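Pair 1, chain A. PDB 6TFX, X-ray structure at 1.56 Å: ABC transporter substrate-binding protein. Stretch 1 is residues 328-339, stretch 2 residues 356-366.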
# COMPACT_ATOMS: atom_id res chain seq x y z
N ASN A 328 38.51 3.42 -3.80
CA ASN A 328 38.08 4.83 -3.78
C ASN A 328 36.56 4.96 -3.62
O ASN A 328 36.01 6.05 -3.78
CB ASN A 328 38.57 5.56 -5.04
CG ASN A 328 40.07 5.61 -5.16
OD1 ASN A 328 40.78 6.02 -4.23
ND2 ASN A 328 40.58 5.18 -6.30
N GLY A 329 35.90 3.87 -3.24
CA GLY A 329 34.45 3.85 -3.05
C GLY A 329 33.67 3.49 -4.30
O GLY A 329 34.24 3.24 -5.37
N VAL A 330 32.34 3.50 -4.15
CA VAL A 330 31.36 3.16 -5.20
C VAL A 330 30.45 4.36 -5.44
O VAL A 330 30.00 5.00 -4.49
CB VAL A 330 30.53 1.91 -4.77
CG1 VAL A 330 29.31 1.68 -5.67
CG2 VAL A 330 31.40 0.65 -4.75
N THR A 331 30.15 4.63 -6.72
CA THR A 331 29.18 5.67 -7.05
C THR A 331 28.00 4.96 -7.69
O THR A 331 28.19 3.99 -8.43
CB THR A 331 29.78 6.71 -7.99
OG1 THR A 331 30.14 6.08 -9.24
CG2 THR A 331 31.02 7.38 -7.37
N VAL A 332 26.79 5.43 -7.41
CA VAL A 332 25.60 4.79 -7.99
C VAL A 332 24.52 5.85 -8.18
O VAL A 332 24.38 6.74 -7.34
CB VAL A 332 25.13 3.59 -7.09
CG1 VAL A 332 25.07 3.95 -5.61
CG2 VAL A 332 23.82 2.96 -7.57
N THR A 333 23.77 5.75 -9.28
CA THR A 333 22.63 6.64 -9.55
C THR A 333 21.36 5.82 -9.30
O THR A 333 21.20 4.74 -9.86
CB THR A 333 22.66 7.18 -10.97
OG1 THR A 333 23.77 8.09 -11.13
CG2 THR A 333 21.36 7.87 -11.38
N MET A 334 20.46 6.35 -8.48
CA MET A 334 19.17 5.74 -8.20
C MET A 334 18.08 6.65 -8.71
O MET A 334 18.17 7.87 -8.54
CB MET A 334 18.97 5.67 -6.69
CG MET A 334 19.53 4.45 -6.07
SD MET A 334 19.34 4.71 -4.29
CE MET A 334 17.59 4.52 -4.10
N VAL A 335 17.04 6.08 -9.28
CA VAL A 335 15.87 6.84 -9.69
C VAL A 335 15.06 6.95 -8.38
O VAL A 335 14.73 5.93 -7.76
CB VAL A 335 15.08 6.13 -10.81
CG1 VAL A 335 13.95 7.02 -11.30
CG2 VAL A 335 16.00 5.75 -11.98
N ALA A 336 14.78 8.18 -7.96
CA ALA A 336 14.16 8.42 -6.66
C ALA A 336 12.83 9.15 -6.77
O ALA A 336 12.74 10.16 -7.48
CB ALA A 336 15.12 9.21 -5.78
N SER A 337 11.82 8.68 -6.05
CA SER A 337 10.53 9.36 -6.07
C SER A 337 10.59 10.78 -5.46
O SER A 337 11.28 11.01 -4.46
CB SER A 337 9.50 8.56 -5.28
OG SER A 337 8.31 9.31 -5.13
N GLN A 338 9.77 11.70 -6.04
CA GLN A 338 9.58 13.06 -5.55
C GLN A 338 8.43 13.15 -4.52
O GLN A 338 8.10 14.26 -4.07
CB GLN A 338 9.40 14.07 -6.69
CG GLN A 338 10.73 14.38 -7.37
CD GLN A 338 10.56 15.36 -8.49
OE1 GLN A 338 9.78 15.15 -9.40
NE2 GLN A 338 11.30 16.46 -8.43
N LEU A 339 7.85 11.99 -4.10
CA LEU A 339 6.90 12.00 -2.97
C LEU A 339 7.74 12.56 -1.81
O LEU A 339 8.84 12.05 -1.59
CB LEU A 339 6.42 10.57 -2.66
CG LEU A 339 5.46 10.43 -1.48
CD1 LEU A 339 4.12 11.09 -1.77
CD2 LEU A 339 5.26 8.96 -1.14
N GLY A 356 30.48 5.23 4.57
CA GLY A 356 31.01 3.92 4.23
C GLY A 356 31.58 3.81 2.84
O GLY A 356 31.95 2.71 2.42
N GLY A 357 31.63 4.93 2.12
CA GLY A 357 32.24 4.96 0.80
C GLY A 357 31.32 4.97 -0.41
O GLY A 357 31.81 4.76 -1.53
N PHE A 358 30.01 5.23 -0.21
CA PHE A 358 29.07 5.27 -1.34
C PHE A 358 28.68 6.68 -1.65
O PHE A 358 28.22 7.39 -0.74
CB PHE A 358 27.80 4.46 -1.05
CG PHE A 358 28.04 2.97 -0.97
CD1 PHE A 358 28.44 2.38 0.22
CD2 PHE A 358 27.84 2.16 -2.09
CE1 PHE A 358 28.67 1.01 0.29
CE2 PHE A 358 28.04 0.77 -2.01
CZ PHE A 358 28.46 0.21 -0.82
N THR A 359 28.80 7.09 -2.94
CA THR A 359 28.30 8.39 -3.32
C THR A 359 27.05 8.12 -4.11
O THR A 359 27.12 7.64 -5.25
CB THR A 359 29.31 9.18 -4.16
OG1 THR A 359 30.53 9.29 -3.45
CG2 THR A 359 28.79 10.57 -4.49
N LEU A 360 25.91 8.38 -3.50
CA LEU A 360 24.62 8.14 -4.12
C LEU A 360 24.17 9.39 -4.86
O LEU A 360 24.23 10.50 -4.31
CB LEU A 360 23.64 7.76 -2.98
CG LEU A 360 22.25 7.31 -3.32
CD1 LEU A 360 22.26 6.16 -4.33
CD2 LEU A 360 21.51 6.94 -2.05
N ASN A 361 23.82 9.24 -6.14
CA ASN A 361 23.29 10.32 -6.96
C ASN A 361 21.79 10.01 -7.09
O ASN A 361 21.41 8.90 -7.48
CB ASN A 361 23.96 10.32 -8.35
CG ASN A 361 23.30 11.24 -9.36
OD1 ASN A 361 22.96 10.84 -10.49
ND2 ASN A 361 23.11 12.49 -8.99
N LEU A 362 20.94 10.97 -6.73
CA LEU A 362 19.51 10.77 -6.77
C LEU A 362 18.92 11.46 -7.98
O LEU A 362 19.11 12.68 -8.15
CB LEU A 362 18.87 11.32 -5.48
CG LEU A 362 19.40 10.70 -4.18
CD1 LEU A 362 18.82 11.41 -2.98
CD2 LEU A 362 19.09 9.22 -4.11
N GLN A 363 18.28 10.68 -8.88
CA GLN A 363 17.65 11.25 -10.07
C GLN A 363 16.16 11.36 -9.74
O GLN A 363 15.48 10.33 -9.69
CB GLN A 363 17.94 10.41 -11.34
CG GLN A 363 17.17 10.88 -12.60
CD GLN A 363 17.45 12.30 -13.06
OE1 GLN A 363 18.57 12.79 -13.00
NE2 GLN A 363 16.43 13.00 -13.55
N PRO A 364 15.66 12.58 -9.41
CA PRO A 364 14.26 12.73 -8.96
C PRO A 364 13.24 12.57 -10.07
O PRO A 364 13.42 13.08 -11.19
CB PRO A 364 14.21 14.15 -8.36
CG PRO A 364 15.63 14.61 -8.29
CD PRO A 364 16.36 13.88 -9.39
N VAL A 365 12.18 11.82 -9.77
CA VAL A 365 11.11 11.59 -10.74
C VAL A 365 9.76 11.69 -10.01
O VAL A 365 9.63 11.19 -8.87
CB VAL A 365 11.29 10.20 -11.45
CG1 VAL A 365 10.10 9.87 -12.33
CG2 VAL A 365 12.56 10.16 -12.30
N GLU A 366 8.73 12.33 -10.65
CA GLU A 366 7.39 12.42 -10.08
C GLU A 366 6.96 11.00 -9.65
O GLU A 366 7.24 10.02 -10.37
CB GLU A 366 6.40 13.01 -11.09
CG GLU A 366 4.99 13.16 -10.54
CD GLU A 366 4.13 11.92 -10.71
OE1 GLU A 366 4.28 11.24 -11.75
OE2 GLU A 366 3.30 11.64 -9.81

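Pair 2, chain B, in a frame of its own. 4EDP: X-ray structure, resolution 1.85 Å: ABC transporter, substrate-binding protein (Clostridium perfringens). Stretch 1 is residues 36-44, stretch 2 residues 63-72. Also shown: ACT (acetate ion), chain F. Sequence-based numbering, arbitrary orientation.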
# COMPACT_ATOMS: atom_id res chain seq x y z
N LYS B 36 -4.57 -8.60 28.53
CA LYS B 36 -4.38 -7.26 27.89
C LYS B 36 -3.54 -7.35 26.62
O LYS B 36 -2.44 -7.90 26.62
CB LYS B 36 -3.73 -6.33 28.91
CG LYS B 36 -3.39 -4.93 28.43
CD LYS B 36 -2.85 -4.13 29.63
CE LYS B 36 -2.28 -2.78 29.23
NZ LYS B 36 -3.30 -1.90 28.60
N LEU B 37 -4.07 -6.81 25.53
CA LEU B 37 -3.36 -6.82 24.26
C LEU B 37 -3.09 -5.38 23.86
O LEU B 37 -4.03 -4.60 23.67
CB LEU B 37 -4.18 -7.54 23.19
CG LEU B 37 -3.49 -7.88 21.88
CD1 LEU B 37 -2.38 -8.92 22.12
CD2 LEU B 37 -4.50 -8.42 20.87
N VAL B 38 -1.81 -5.02 23.72
CA VAL B 38 -1.41 -3.67 23.33
C VAL B 38 -1.15 -3.64 21.83
O VAL B 38 -0.30 -4.37 21.32
CB VAL B 38 -0.14 -3.21 24.09
CG1 VAL B 38 0.28 -1.82 23.62
CG2 VAL B 38 -0.38 -3.24 25.60
N VAL B 39 -1.90 -2.79 21.12
CA VAL B 39 -1.80 -2.71 19.67
C VAL B 39 -1.23 -1.38 19.17
O VAL B 39 -1.77 -0.31 19.47
CB VAL B 39 -3.20 -2.87 19.04
CG1 VAL B 39 -3.12 -2.73 17.52
CG2 VAL B 39 -3.83 -4.21 19.45
N SER B 40 -0.13 -1.44 18.42
CA SER B 40 0.47 -0.25 17.82
C SER B 40 -0.18 -0.05 16.45
O SER B 40 -0.04 -0.92 15.57
CB SER B 40 1.98 -0.42 17.68
OG SER B 40 2.57 0.66 16.99
N THR B 41 -0.88 1.06 16.25
CA THR B 41 -1.57 1.31 14.99
C THR B 41 -1.82 2.81 14.78
O THR B 41 -1.54 3.63 15.65
CB THR B 41 -2.91 0.54 14.94
OG1 THR B 41 -3.43 0.53 13.60
CG2 THR B 41 -3.93 1.14 15.92
N TRP B 42 -2.34 3.16 13.61
CA TRP B 42 -2.63 4.56 13.27
C TRP B 42 -3.81 5.11 14.06
O TRP B 42 -3.80 6.28 14.47
CB TRP B 42 -2.93 4.71 11.78
CG TRP B 42 -1.84 4.21 10.89
CD1 TRP B 42 -0.73 4.90 10.48
CD2 TRP B 42 -1.74 2.91 10.29
NE1 TRP B 42 0.05 4.10 9.68
CE2 TRP B 42 -0.55 2.88 9.54
CE3 TRP B 42 -2.54 1.77 10.33
CZ2 TRP B 42 -0.14 1.75 8.83
CZ3 TRP B 42 -2.14 0.65 9.61
CH2 TRP B 42 -0.95 0.65 8.88
N GLY B 43 -4.82 4.29 14.27
CA GLY B 43 -6.00 4.74 14.99
C GLY B 43 -6.79 5.78 14.21
O GLY B 43 -7.29 6.76 14.79
N LEU B 44 -6.88 5.60 12.90
CA LEU B 44 -7.65 6.50 12.05
C LEU B 44 -9.10 6.04 12.16
O LEU B 44 -9.35 4.84 12.19
CB LEU B 44 -7.19 6.40 10.60
CG LEU B 44 -5.75 6.82 10.31
CD1 LEU B 44 -5.36 6.47 8.87
CD2 LEU B 44 -5.55 8.30 10.61
N VAL B 63 -10.80 -10.02 27.12
CA VAL B 63 -9.56 -9.27 27.34
C VAL B 63 -9.76 -7.78 27.03
O VAL B 63 -10.79 -7.39 26.47
CB VAL B 63 -8.39 -9.78 26.45
CG1 VAL B 63 -8.17 -11.26 26.68
CG2 VAL B 63 -8.67 -9.52 24.97
N GLU B 64 -8.78 -6.97 27.43
CA GLU B 64 -8.82 -5.54 27.17
C GLU B 64 -7.81 -5.19 26.07
O GLU B 64 -6.68 -5.68 26.08
CB GLU B 64 -8.46 -4.75 28.43
CG GLU B 64 -8.50 -3.24 28.21
CD GLU B 64 -8.19 -2.42 29.46
OE1 GLU B 64 -8.26 -2.97 30.59
OE2 GLU B 64 -7.89 -1.22 29.31
N ILE B 65 -8.22 -4.35 25.13
CA ILE B 65 -7.32 -3.90 24.07
C ILE B 65 -6.94 -2.45 24.31
O ILE B 65 -7.78 -1.60 24.67
CB ILE B 65 -7.90 -4.14 22.66
CG1 ILE B 65 -7.93 -5.64 22.38
CG2 ILE B 65 -7.05 -3.44 21.59
CD1 ILE B 65 -8.43 -6.04 21.03
N VAL B 66 -5.65 -2.18 24.21
CA VAL B 66 -5.11 -0.85 24.39
C VAL B 66 -4.37 -0.45 23.12
O VAL B 66 -3.54 -1.20 22.62
CB VAL B 66 -4.14 -0.81 25.58
CG1 VAL B 66 -3.28 0.45 25.53
CG2 VAL B 66 -4.91 -0.90 26.88
N LEU B 67 -4.70 0.72 22.59
CA LEU B 67 -4.04 1.17 21.38
C LEU B 67 -2.93 2.18 21.67
O LEU B 67 -3.05 3.02 22.55
CB LEU B 67 -5.04 1.81 20.41
CG LEU B 67 -6.28 1.01 20.02
CD1 LEU B 67 -7.03 1.76 18.91
CD2 LEU B 67 -5.92 -0.38 19.54
N ASP B 68 -1.83 2.05 20.93
CA ASP B 68 -0.71 2.97 21.03
C ASP B 68 -0.70 3.54 19.62
O ASP B 68 -0.28 2.87 18.66
CB ASP B 68 0.58 2.23 21.38
CG ASP B 68 1.77 3.16 21.58
OD1 ASP B 68 2.07 3.98 20.69
OD2 ASP B 68 2.43 3.06 22.63
N ILE B 69 -1.19 4.77 19.48
CA ILE B 69 -1.35 5.34 18.14
C ILE B 69 -0.28 6.33 17.71
O ILE B 69 0.42 6.91 18.53
CB ILE B 69 -2.75 5.98 17.98
CG1 ILE B 69 -2.86 7.28 18.77
CG2 ILE B 69 -3.84 5.01 18.42
CD1 ILE B 69 -4.24 7.91 18.66
N GLY B 70 -0.18 6.52 16.40
CA GLY B 70 0.79 7.43 15.79
C GLY B 70 1.00 7.02 14.34
O GLY B 70 0.40 6.04 13.88
N ASN B 71 1.84 7.74 13.61
CA ASN B 71 2.09 7.38 12.21
C ASN B 71 3.13 6.26 12.10
O ASN B 71 3.77 5.90 13.09
CB ASN B 71 2.47 8.63 11.37
CG ASN B 71 3.76 9.29 11.81
OD1 ASN B 71 4.75 8.63 12.10
ND2 ASN B 71 3.76 10.62 11.82
N ASN B 72 3.29 5.69 10.91
CA ASN B 72 4.25 4.60 10.70
C ASN B 72 5.62 4.85 11.30
O ASN B 72 6.13 4.07 12.11
CB ASN B 72 4.49 4.37 9.20
CG ASN B 72 3.39 3.58 8.53
OD1 ASN B 72 3.19 2.40 8.84
ND2 ASN B 72 2.74 4.19 7.54
C ACT F . -5.91 1.77 11.63
O ACT F . -6.22 2.83 11.05
OXT ACT F . -5.44 1.90 12.79
CH3 ACT F . -6.09 0.43 10.98
O HOH W 1 3.38 2.42 18.84
O HOH W 2 1.74 6.83 8.61

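The sharpest difference is a side-chain hydrogen bond. Thr A333 OG1 donates to Asn A361 OD1 at 2.9 Å in pair 1, so a direct bond links the side chains of this bridge. The matching Val B38 and Val B66 have no polar side-chain atoms and meet loosely, Val B38 CG2 to Val B66 CB at 4.5 Å.

The shared geometry is a pair of parallel strands. The angle between their directions is 37° in pair 1 and 27° in pair 2. Fourteen central residues superpose with an RMSD of 0.5 Å. Val A332, Thr A333, Met A334 and Val A335 match Leu B37, Val B38, Val B39 and Ser B40. Across from them, Leu A360, Asn A361, Leu A362 and Gln A363 match Ile B65, Val B66, Leu B67 and Asp B68.

The backbone ladder is the same in this region. Met A334 N donates to Asn A361 O at 2.9 Å, and Gln A363 N donates to Met A334 O at 2.8 Å. At the matching positions, Val B39 N donates to Val B66 O at 2.7 Å, and Asp B68 N donates to Val B39 O at 2.8 Å. Each central residue, Met A334 or Val B39, thus bonds through both its N and its O to the residues flanking its bridge partner.

The face with Val A332, Met A334, Leu A360 and Leu A362, and with the matching Leu B37, Val B39, Ile B65 and Leu B67, is apolar at these positions. Its packing differs. In pair 1 the long Met A334 places SD 3.3 Å from Leu A360 CD1. In pair 2 the shorter Val B39 touches two residues: its CG2 is 3.9 Å from Ile B65 CG2, and its CB is 3.7 Å from Leu B67 CD2. Leu A362 and Leu B67 have the same rotamers, m then t, and their side-chain centres fall 0.6 Å apart.

The face with Thr A333, Val A335, Asn A361 and Gln A363, matched by Val B38, Ser B40, Val B66 and Asp B68, differs in chemistry. Beyond the Thr A333 bond, Val A335 CG1 reaches past its bridge partner Gln A363 to Val A365 CG2 at 3.6 Å. Val A365 matches Gly B70, which has no side chain to fill that place. Ser B40, the counterpart of Val A335, instead shares a water with Asp B68. Water 1 is 2.7 Å from Ser B40 OG and donates a weak hydrogen bond to Asp B68 OD1 at 2.8 Å.

Val A365 N donates to Ala A336 O at 2.9 Å. The matching bond, Gly B70 N to Thr B41 O at 3.3 Å, is weak. In pair 1 only, Gln A338 N donates to Val A365 O at 2.9 Å. In pair 2 an acetate ion, probably from the crystallisation liquor, binds here. Thr B41 OG1 donates to acetate OXT at 2.6 Å, and Gly B43 N donates to the same OXT at 2.9 Å. Ala A336 has no hydroxyl to offer at this position.

The buried areas are similar, 889 Å² in pair 1 and 766 Å² in pair 2.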